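Local coordinates for protein putative O-GlcNAcase nagJ (Clostridium perfringens, PDB 6PV5) that probably acts as a family 84 hexosaminidase that cleaves N-acetylglucosamine from glycans, the chain here comprising its N-terminal, catalytic and post-catalytic domains, at residues Asp259-Ile270 and Val296-Ile306; Asp376-Ser384 and Ser490-Pro498. All coordinates share one frame; numbering follows the deposited sequence.

Contact 1 (Asp259-Ile270 and Val296-Ile306); sequences DFVFAISPGLDI and VRSFAILWDDI
Phe262 and Ile264 bond through their backbones to Ser298, Ala300 and Leu302. The two strands, 259-264 and 298-302, are parallel neighbours, third and fourth in the eight-stranded (beta/alpha)8 barrel. Helix 274-294 links them, which makes a beta-alpha-beta unit. Four N-H...O bonds join the strands. Phe262 N gives to Ser298 O and Ala300 N to Phe262 O; Ile264 N gives to Ala300 O. The last, Leu302 N to Ile264 O, is 2.9 Å long and nearly straight, at 168°.

Mostly apolar side chains meet on both faces of the sheet. On one face Val261 CG2 meets Ser298 CB at 3.6 Å, while Val261 CG1, anti to the backbone N (chi1 -176°), turns to the methyl of Ala300. Ala263 CB lies 3.9 Å from Leu302 CD2. On the face of Phe262 and Ile264, Phe262 CB is touched by Val296 CG1. Helix 311-326 packs against Ile301 and Trp303.

After Leu302, Trp303 receives the turn 266-270. Ile270 CG2 comes to the indole edge, in its plane, 3.8 Å from Trp303 CZ3. The side chains of Pro266 and Trp303 cross at about a right angle, with Pro266 CG 4.0 Å from Trp303 CZ3. Ile306 CD1 lies 3.7 Å from Gly267 CA. Ile306 follows Asp305, the predicted proton donor, which is poorly ordered here.

Waters bridge polar atoms at both ends. One joins Asp259 OD1 to Ser298 OG, and another joins Phe260 O to Arg297 N. Near Ser265 one links Ser265 OG to Asp304 OD1. A fourth accepts from Gly267 N and donates to Leu302 O at 2.6 Å.

Contact 2 (Asp376-Ser384 and Ser490-Pro498); sequences DVIPPNGVS and STRLDTGRP
Pro380 O is gripped by Arg492 NH1, with a water close by. Arg492 NH1 lies 2.8 Å from Pro380 O, with an angle of 153° at the hydrogen, and the nitrogen lies in the carbonyl plane. The oxygen comes to the edge of the guanidinium, slightly out of its plane. A water that accepts from Gly496 N is also placed to donate to Pro380 O, which would tie the two loops together a second time.

Arg492 is also held within its own loop. Arg492 NH1 gives a second bond to Gly496 O, 3.1 Å away, on a lone pair and in the guanidinium plane. The side chain is bent at chi2 (75°), which folds the head back over its loop, with Thr495 CA and Asp494 O against one face. The contact joins the loop after barrel strand 369-372 to the loop between helices 480-487 and 501-515, and so links the catalytic (beta/alpha)8 barrel to the start of the helical region that follows it.

Thr495 OG1 donates to Pro379 O at 2.7 Å. The hydroxyl is anti to the backbone N (chi1 -169°), and Thr495 CG2 lies 3.8 Å from Ile378 CG2. Ile378 CG2 lies 3.9 Å from Asp494 CB. The carboxylate of Asp494 has its salt bridge elsewhere, from OD1 to Lys411. The backbone adds a CA-H...O contact, Pro380 CA to Asp494 O at 3.3 Å.

Contact 1 lies within the barrel wall, and contact 2 fastens a loop of the same barrel to the helical region after it. Along the chain contact 1 closes before contact 2 opens. Their centres are 26 Å apart. The nearest atoms are about 7 Å apart, so the two do not touch. Asp305, the predicted proton donor, belongs to segment 296-306 of contact 1. The side chain of Ile378 in contact 2 is about 11 Å from that of Asp305. Ile378 also lies about 4 Å from a bound 1,2-ethanediol, probably from the crystallisation liquor.

Contact 1 (Asp259-Ile270 and Val296-Ile306)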
loop_
_atom_site.group_PDB
_atom_site.type_symbol
_atom_site.label_atom_id
_atom_site.label_comp_id
_atom_site.label_asym_id
_atom_site.label_seq_id
_atom_site.Cartn_x
_atom_site.Cartn_y
_atom_site.Cartn_z
ATOM N N ASP A 259 -3.272 -3.701 13.495
ATOM C CA ASP A 259 -4.346 -4.642 13.774
ATOM C C ASP A 259 -4.201 -5.873 12.896
ATOM O O ASP A 259 -4.275 -5.783 11.668
ATOM C CB ASP A 259 -5.742 -4.050 13.543
ATOM C CG ASP A 259 -6.090 -2.975 14.549
ATOM O OD1 ASP A 259 -5.746 -3.159 15.739
ATOM O OD2 ASP A 259 -6.695 -1.965 14.139
ATOM N N PHE A 260 -4.018 -7.022 13.554
ATOM C CA PHE A 260 -4.111 -8.289 12.873
ATOM C C PHE A 260 -5.590 -8.608 12.728
ATOM O O PHE A 260 -6.267 -8.879 13.723
ATOM C CB PHE A 260 -3.381 -9.393 13.645
ATOM C CG PHE A 260 -3.293 -10.695 12.897
ATOM C CD1 PHE A 260 -4.319 -11.616 12.945
ATOM C CD2 PHE A 260 -2.164 -11.013 12.164
ATOM C CE1 PHE A 260 -4.224 -12.819 12.264
ATOM C CE2 PHE A 260 -2.072 -12.207 11.469
ATOM C CZ PHE A 260 -3.093 -13.120 11.534
ATOM N N VAL A 261 -6.069 -8.580 11.482
ATOM C CA VAL A 261 -7.462 -8.874 11.182
ATOM C C VAL A 261 -7.549 -10.291 10.628
ATOM O O VAL A 261 -6.967 -10.591 9.586
ATOM C CB VAL A 261 -8.062 -7.837 10.206
ATOM C CG1 VAL A 261 -9.540 -8.088 9.965
ATOM C CG2 VAL A 261 -7.831 -6.409 10.683
ATOM N N PHE A 262 -8.290 -11.162 11.308
ATOM C CA PHE A 262 -8.471 -12.504 10.786
ATOM C C PHE A 262 -9.746 -12.579 9.957
ATOM O O PHE A 262 -10.836 -12.274 10.454
ATOM C CB PHE A 262 -8.509 -13.542 11.913
ATOM C CG PHE A 262 -8.460 -14.955 11.388
ATOM C CD1 PHE A 262 -7.248 -15.629 11.285
ATOM C CD2 PHE A 262 -9.599 -15.581 10.929
ATOM C CE1 PHE A 262 -7.182 -16.914 10.772
ATOM C CE2 PHE A 262 -9.535 -16.878 10.435
ATOM C CZ PHE A 262 -8.325 -17.539 10.343
ATOM N N ALA A 263 -9.606 -13.060 8.712
ATOM C CA ALA A 263 -10.720 -13.148 7.785
ATOM C C ALA A 263 -11.208 -14.587 7.692
ATOM O O ALA A 263 -10.403 -15.507 7.561
ATOM C CB ALA A 263 -10.330 -12.614 6.417
ATOM N N ILE A 264 -12.539 -14.747 7.703
ATOM C CA ILE A 264 -13.221 -16.025 7.583
ATOM C C ILE A 264 -14.106 -15.984 6.337
ATOM O O ILE A 264 -14.866 -15.036 6.161
ATOM C CB ILE A 264 -14.077 -16.281 8.845
ATOM C CG1 ILE A 264 -13.249 -16.134 10.121
ATOM C CG2 ILE A 264 -14.725 -17.651 8.768
ATOM C CD1 ILE A 264 -14.067 -16.076 11.389
ATOM N N SER A 265 -14.026 -17.026 5.495
ATOM C CA SER A 265 -14.856 -17.136 4.306
ATOM C C SER A 265 -15.682 -18.407 4.388
ATOM O O SER A 265 -15.318 -19.414 3.791
ATOM C CB SER A 265 -14.060 -17.118 3.009
ATOM O OG SER A 265 -13.168 -16.023 2.977
ATOM N N PRO A 266 -16.819 -18.392 5.116
ATOM C CA PRO A 266 -17.599 -19.611 5.345
ATOM C C PRO A 266 -18.565 -19.915 4.210
ATOM O O PRO A 266 -19.235 -20.947 4.213
ATOM C CB PRO A 266 -18.443 -19.215 6.562
ATOM C CG PRO A 266 -18.664 -17.728 6.402
ATOM C CD PRO A 266 -17.363 -17.208 5.813
ATOM N N GLY A 267 -18.617 -18.992 3.245
ATOM C CA GLY A 267 -19.684 -18.928 2.258
ATOM C C GLY A 267 -19.842 -20.186 1.405
ATOM O O GLY A 267 -20.933 -20.439 0.911
ATOM N N LEU A 268 -18.769 -20.960 1.218
ATOM C CA LEU A 268 -18.835 -22.115 0.331
ATOM C C LEU A 268 -19.803 -23.196 0.827
ATOM O O LEU A 268 -20.383 -23.897 0.003
ATOM C CB LEU A 268 -17.435 -22.646 -0.029
ATOM C CG LEU A 268 -16.649 -23.565 0.921
ATOM C CD1 LEU A 268 -16.703 -23.184 2.397
ATOM C CD2 LEU A 268 -16.909 -25.046 0.682
ATOM N N ASP A 269 -20.006 -23.329 2.151
ATOM C CA ASP A 269 -20.855 -24.422 2.615
ATOM C C ASP A 269 -21.724 -24.063 3.825
ATOM O O ASP A 269 -22.541 -24.887 4.239
ATOM C CB ASP A 269 -20.045 -25.701 2.849
ATOM C CG ASP A 269 -19.137 -25.652 4.067
ATOM O OD1 ASP A 269 -19.089 -24.599 4.753
ATOM O OD2 ASP A 269 -18.504 -26.682 4.341
ATOM N N ILE A 270 -21.559 -22.856 4.387
ATOM C CA ILE A 270 -22.299 -22.460 5.575
ATOM C C ILE A 270 -23.796 -22.690 5.356
ATOM O O ILE A 270 -24.313 -22.553 4.245
ATOM C CB ILE A 270 -21.965 -21.021 6.023
ATOM C CG1 ILE A 270 -22.502 -20.722 7.426
ATOM C CG2 ILE A 270 -22.436 -19.996 4.998
ATOM C CD1 ILE A 270 -21.882 -19.517 8.099
ATOM N N VAL A 296 -6.229 -12.530 18.637
ATOM C CA VAL A 296 -6.949 -11.804 17.590
ATOM C C VAL A 296 -8.046 -10.925 18.197
ATOM O O VAL A 296 -8.964 -11.423 18.847
ATOM C CB VAL A 296 -7.525 -12.741 16.515
ATOM C CG1 VAL A 296 -8.153 -11.955 15.373
ATOM C CG2 VAL A 296 -6.484 -13.712 15.976
ATOM N N ARG A 297 -7.949 -9.619 17.923
ATOM C CA ARG A 297 -8.906 -8.604 18.326
ATOM C C ARG A 297 -9.668 -7.990 17.134
ATOM O O ARG A 297 -10.513 -7.122 17.350
ATOM C CB ARG A 297 -8.164 -7.495 19.084
ATOM C CG ARG A 297 -7.515 -7.932 20.396
ATOM C CD ARG A 297 -8.530 -8.344 21.455
ATOM N NE ARG A 297 -7.938 -8.787 22.713
ATOM C CZ ARG A 297 -7.576 -10.042 22.980
ATOM N NH1 ARG A 297 -7.737 -10.993 22.076
ATOM N NH2 ARG A 297 -7.053 -10.343 24.157
ATOM N N SER A 298 -9.368 -8.384 15.877
ATOM C CA SER A 298 -10.100 -7.876 14.717
ATOM C C SER A 298 -10.496 -9.018 13.795
ATOM O O SER A 298 -9.675 -9.883 13.496
ATOM C CB SER A 298 -9.321 -6.859 13.941
ATOM O OG SER A 298 -9.143 -5.645 14.665
ATOM N N PHE A 299 -11.749 -8.992 13.325
ATOM C CA PHE A 299 -12.305 -10.086 12.553
ATOM C C PHE A 299 -13.002 -9.543 11.304
ATOM O O PHE A 299 -13.476 -8.405 11.273
ATOM C CB PHE A 299 -13.320 -10.881 13.379
ATOM C CG PHE A 299 -12.768 -11.455 14.660
ATOM C CD1 PHE A 299 -12.514 -10.645 15.756
ATOM C CD2 PHE A 299 -12.477 -12.805 14.756
ATOM C CE1 PHE A 299 -11.987 -11.173 16.925
ATOM C CE2 PHE A 299 -11.945 -13.329 15.923
ATOM C CZ PHE A 299 -11.699 -12.514 17.001
ATOM N N ALA A 300 -13.085 -10.401 10.286
ATOM C CA ALA A 300 -13.807 -10.067 9.074
ATOM C C ALA A 300 -14.486 -11.335 8.614
ATOM O O ALA A 300 -13.911 -12.414 8.722
ATOM C CB ALA A 300 -12.854 -9.529 8.020
ATOM N N ILE A 301 -15.732 -11.194 8.164
ATOM C CA ILE A 301 -16.409 -12.302 7.521
ATOM C C ILE A 301 -16.689 -11.879 6.080
ATOM O O ILE A 301 -17.337 -10.857 5.848
ATOM C CB ILE A 301 -17.704 -12.685 8.270
ATOM C CG1 ILE A 301 -17.468 -12.910 9.767
ATOM C CG2 ILE A 301 -18.355 -13.888 7.608
ATOM C CD1 ILE A 301 -18.712 -13.308 10.533
ATOM N N LEU A 302 -16.209 -12.690 5.133
ATOM C CA LEU A 302 -16.211 -12.338 3.717
ATOM C C LEU A 302 -17.272 -13.165 2.995
ATOM O O LEU A 302 -17.366 -14.362 3.243
ATOM C CB LEU A 302 -14.811 -12.674 3.183
ATOM C CG LEU A 302 -13.728 -11.585 3.225
ATOM C CD1 LEU A 302 -13.795 -10.628 4.407
ATOM C CD2 LEU A 302 -12.324 -12.152 3.070
ATOM N N TRP A 303 -18.058 -12.536 2.099
ATOM C CA TRP A 303 -18.910 -13.300 1.189
ATOM C C TRP A 303 -18.488 -13.137 -0.274
ATOM O O TRP A 303 -19.248 -13.466 -1.176
ATOM C CB TRP A 303 -20.390 -12.934 1.366
ATOM C CG TRP A 303 -20.846 -12.933 2.795
ATOM C CD1 TRP A 303 -20.941 -11.851 3.623
ATOM C CD2 TRP A 303 -21.223 -14.079 3.579
ATOM N NE1 TRP A 303 -21.371 -12.241 4.862
ATOM C CE2 TRP A 303 -21.564 -13.599 4.863
ATOM C CE3 TRP A 303 -21.338 -15.452 3.316
ATOM C CZ2 TRP A 303 -22.004 -14.449 5.881
ATOM C CZ3 TRP A 303 -21.757 -16.296 4.327
ATOM C CH2 TRP A 303 -22.083 -15.792 5.587
ATOM N N ASP A 304 -17.299 -12.588 -0.524
ATOM C CA ASP A 304 -16.881 -12.384 -1.904
ATOM C C ASP A 304 -16.702 -13.737 -2.585
ATOM O O ASP A 304 -16.173 -14.680 -1.997
ATOM C CB ASP A 304 -15.602 -11.548 -2.021
ATOM C CG ASP A 304 -14.375 -12.176 -1.373
ATOM O OD1 ASP A 304 -14.453 -12.526 -0.182
ATOM O OD2 ASP A 304 -13.342 -12.298 -2.061
ATOM N N ASP A 305 -17.152 -13.814 -3.840
ATOM C CA ASP A 305 -16.853 -14.964 -4.679
ATOM C C ASP A 305 -17.373 -16.259 -4.035
ATOM O O ASP A 305 -16.592 -17.167 -3.767
ATOM C CB ASP A 305 -15.355 -15.028 -5.031
ATOM C CG ASP A 305 -14.740 -13.770 -5.640
ATOM O OD1 ASP A 305 -15.277 -13.252 -6.662
ATOM O OD2 ASP A 305 -13.691 -13.332 -5.109
ATOM N N ILE A 306 -18.694 -16.335 -3.808
ATOM C CA ILE A 306 -19.370 -17.579 -3.473
ATOM C C ILE A 306 -20.661 -17.720 -4.282
ATOM O O ILE A 306 -20.939 -16.926 -5.188
ATOM C CB ILE A 306 -19.658 -17.693 -1.964
ATOM C CG1 ILE A 306 -20.479 -16.505 -1.452
ATOM C CG2 ILE A 306 -18.367 -17.901 -1.184
ATOM C CD1 ILE A 306 -21.365 -16.821 -0.275
HETATM O O HOH W 1 -6.818 -5.729 16.122
HETATM O O HOH W 2 -6.139 -7.973 16.312
HETATM O O HOH W 3 -13.440 -14.882 0.626
HETATM O O HOH W 4 -17.193 -16.669 2.093
#

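Contact 2 (Asp376-Ser384 and Ser490-Pro498)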
loop_
_atom_site.group_PDB
_atom_site.type_symbol
_atom_site.label_atom_id
_atom_site.label_comp_id
_atom_site.label_asym_id
_atom_site.label_seq_id
_atom_site.Cartn_x
_atom_site.Cartn_y
_atom_site.Cartn_z
ATOM N N ASP A 376 -15.678 -1.163 -10.604
ATOM C CA ASP A 376 -15.365 -2.472 -11.162
ATOM C C ASP A 376 -14.564 -3.297 -10.163
ATOM O O ASP A 376 -14.106 -2.780 -9.150
ATOM C CB ASP A 376 -14.546 -2.288 -12.439
ATOM C CG ASP A 376 -15.297 -1.376 -13.396
ATOM O OD1 ASP A 376 -16.368 -1.806 -13.935
ATOM O OD2 ASP A 376 -14.867 -0.220 -13.527
ATOM N N VAL A 377 -14.361 -4.576 -10.499
ATOM C CA VAL A 377 -13.414 -5.408 -9.781
ATOM C C VAL A 377 -12.022 -4.780 -9.776
ATOM O O VAL A 377 -11.386 -4.678 -8.724
ATOM C CB VAL A 377 -13.429 -6.835 -10.349
ATOM C CG1 VAL A 377 -12.495 -7.758 -9.563
ATOM C CG2 VAL A 377 -14.852 -7.369 -10.347
ATOM N N ILE A 378 -11.550 -4.352 -10.954
ATOM C CA ILE A 378 -10.312 -3.588 -11.053
ATOM C C ILE A 378 -10.624 -2.280 -11.794
ATOM O O ILE A 378 -10.625 -2.254 -13.016
ATOM C CB ILE A 378 -9.193 -4.400 -11.761
ATOM C CG1 ILE A 378 -9.074 -5.844 -11.246
ATOM C CG2 ILE A 378 -7.842 -3.685 -11.673
ATOM C CD1 ILE A 378 -8.728 -6.832 -12.331
ATOM N N PRO A 379 -10.913 -1.149 -11.103
ATOM C CA PRO A 379 -11.349 0.080 -11.785
ATOM C C PRO A 379 -10.217 0.718 -12.593
ATOM O O PRO A 379 -9.192 1.119 -12.031
ATOM C CB PRO A 379 -11.786 1.002 -10.635
ATOM C CG PRO A 379 -12.026 0.032 -9.479
ATOM C CD PRO A 379 -10.923 -1.007 -9.640
ATOM N N PRO A 380 -10.383 0.812 -13.937
ATOM C CA PRO A 380 -9.298 1.217 -14.832
ATOM C C PRO A 380 -8.874 2.663 -14.624
ATOM O O PRO A 380 -7.726 3.020 -14.876
ATOM C CB PRO A 380 -9.856 0.988 -16.257
ATOM C CG PRO A 380 -11.350 0.936 -16.081
ATOM C CD PRO A 380 -11.607 0.447 -14.668
ATOM N N ASN A 381 -9.791 3.463 -14.087
ATOM C CA ASN A 381 -9.560 4.888 -13.956
ATOM C C ASN A 381 -9.755 5.337 -12.505
ATOM O O ASN A 381 -10.280 6.425 -12.266
ATOM C CB ASN A 381 -10.489 5.635 -14.919
ATOM C CG ASN A 381 -10.274 7.133 -14.932
ATOM O OD1 ASN A 381 -9.194 7.610 -14.591
ATOM N ND2 ASN A 381 -11.301 7.876 -15.328
ATOM N N GLY A 382 -9.299 4.519 -11.543
ATOM C CA GLY A 382 -9.396 4.855 -10.127
ATOM C C GLY A 382 -10.847 4.968 -9.640
ATOM O O GLY A 382 -11.734 4.278 -10.141
ATOM N N VAL A 383 -11.070 5.820 -8.627
ATOM C CA VAL A 383 -12.327 5.886 -7.897
ATOM C C VAL A 383 -12.554 7.357 -7.570
ATOM O O VAL A 383 -11.699 8.010 -6.961
ATOM C CB VAL A 383 -12.337 5.046 -6.594
ATOM C CG1 VAL A 383 -13.669 5.207 -5.863
ATOM C CG2 VAL A 383 -12.052 3.552 -6.815
ATOM N N SER A 384 -13.683 7.879 -8.041
ATOM C CA SER A 384 -14.005 9.279 -7.837
ATOM C C SER A 384 -14.882 9.431 -6.589
ATOM O O SER A 384 -15.513 8.468 -6.142
ATOM C CB SER A 384 -14.729 9.786 -9.033
ATOM O OG SER A 384 -16.028 9.216 -9.037
ATOM N N SER A 490 6.601 0.110 -16.073
ATOM C CA SER A 490 5.942 -1.036 -15.457
ATOM C C SER A 490 4.903 -0.591 -14.419
ATOM O O SER A 490 4.952 -1.050 -13.267
ATOM C CB SER A 490 6.990 -1.892 -14.767
ATOM O OG SER A 490 6.529 -3.231 -14.656
ATOM N N THR A 491 4.033 0.361 -14.785
ATOM C CA THR A 491 3.140 0.943 -13.785
ATOM C C THR A 491 1.709 0.517 -14.076
ATOM O O THR A 491 0.933 0.332 -13.159
ATOM C CB THR A 491 3.290 2.464 -13.620
ATOM O OG1 THR A 491 3.003 3.109 -14.866
ATOM C CG2 THR A 491 4.672 2.883 -13.165
ATOM N N ARG A 492 1.393 0.309 -15.349
ATOM C CA ARG A 492 0.014 0.126 -15.757
ATOM C C ARG A 492 -0.294 -1.360 -15.940
ATOM O O ARG A 492 0.341 -2.023 -16.755
ATOM C CB ARG A 492 -0.234 0.928 -17.042
ATOM C CG ARG A 492 -1.618 0.772 -17.658
ATOM C CD ARG A 492 -2.692 1.527 -16.875
ATOM N NE ARG A 492 -4.013 1.357 -17.479
ATOM C CZ ARG A 492 -5.147 1.911 -17.044
ATOM N NH1 ARG A 492 -5.157 2.697 -15.980
ATOM N NH2 ARG A 492 -6.268 1.687 -17.694
ATOM N N LEU A 493 -1.302 -1.857 -15.209
ATOM C CA LEU A 493 -1.865 -3.176 -15.435
ATOM C C LEU A 493 -3.287 -2.991 -15.966
ATOM O O LEU A 493 -3.468 -2.393 -17.021
ATOM C CB LEU A 493 -1.807 -3.974 -14.125
ATOM C CG LEU A 493 -0.581 -4.868 -13.875
ATOM C CD1 LEU A 493 0.710 -4.142 -14.147
ATOM C CD2 LEU A 493 -0.576 -5.327 -12.426
ATOM N N ASP A 494 -4.311 -3.491 -15.263
ATOM C CA ASP A 494 -5.656 -3.101 -15.660
ATOM C C ASP A 494 -6.027 -1.761 -15.022
ATOM O O ASP A 494 -7.038 -1.176 -15.356
ATOM C CB ASP A 494 -6.684 -4.187 -15.363
ATOM C CG ASP A 494 -6.622 -5.331 -16.358
ATOM O OD1 ASP A 494 -5.731 -5.298 -17.229
ATOM O OD2 ASP A 494 -7.456 -6.260 -16.231
ATOM N N THR A 495 -5.196 -1.278 -14.103
ATOM C CA THR A 495 -5.357 0.044 -13.528
ATOM C C THR A 495 -3.941 0.535 -13.275
ATOM O O THR A 495 -3.004 -0.239 -13.462
ATOM C CB THR A 495 -6.232 0.009 -12.266
ATOM O OG1 THR A 495 -6.556 1.354 -11.890
ATOM C CG2 THR A 495 -5.565 -0.697 -11.103
ATOM N N GLY A 496 -3.793 1.792 -12.848
ATOM C CA GLY A 496 -2.472 2.297 -12.500
ATOM C C GLY A 496 -2.086 3.486 -13.369
ATOM O O GLY A 496 -2.731 3.764 -14.380
ATOM N N ARG A 497 -1.048 4.200 -12.952
ATOM C CA ARG A 497 -0.454 5.233 -13.787
ATOM C C ARG A 497 -0.082 4.634 -15.147
ATOM O O ARG A 497 0.491 3.538 -15.207
ATOM C CB ARG A 497 0.788 5.757 -13.060
ATOM C CG ARG A 497 1.685 6.697 -13.862
ATOM C CD ARG A 497 3.055 6.716 -13.206
ATOM N NE ARG A 497 4.074 7.593 -13.796
ATOM C CZ ARG A 497 4.966 7.226 -14.721
ATOM N NH1 ARG A 497 5.855 8.105 -15.146
ATOM N NH2 ARG A 497 4.975 5.996 -15.218
ATOM N N PRO A 498 -0.385 5.324 -16.280
ATOM C CA PRO A 498 0.059 4.861 -17.605
ATOM C C PRO A 498 1.584 4.767 -17.683
ATOM O O PRO A 498 2.290 5.577 -17.091
ATOM C CB PRO A 498 -0.502 5.930 -18.580
ATOM C CG PRO A 498 -1.685 6.504 -17.784
ATOM C CD PRO A 498 -1.162 6.580 -16.351
HETATM O O HOH W 5 -5.870 4.105 -12.965
#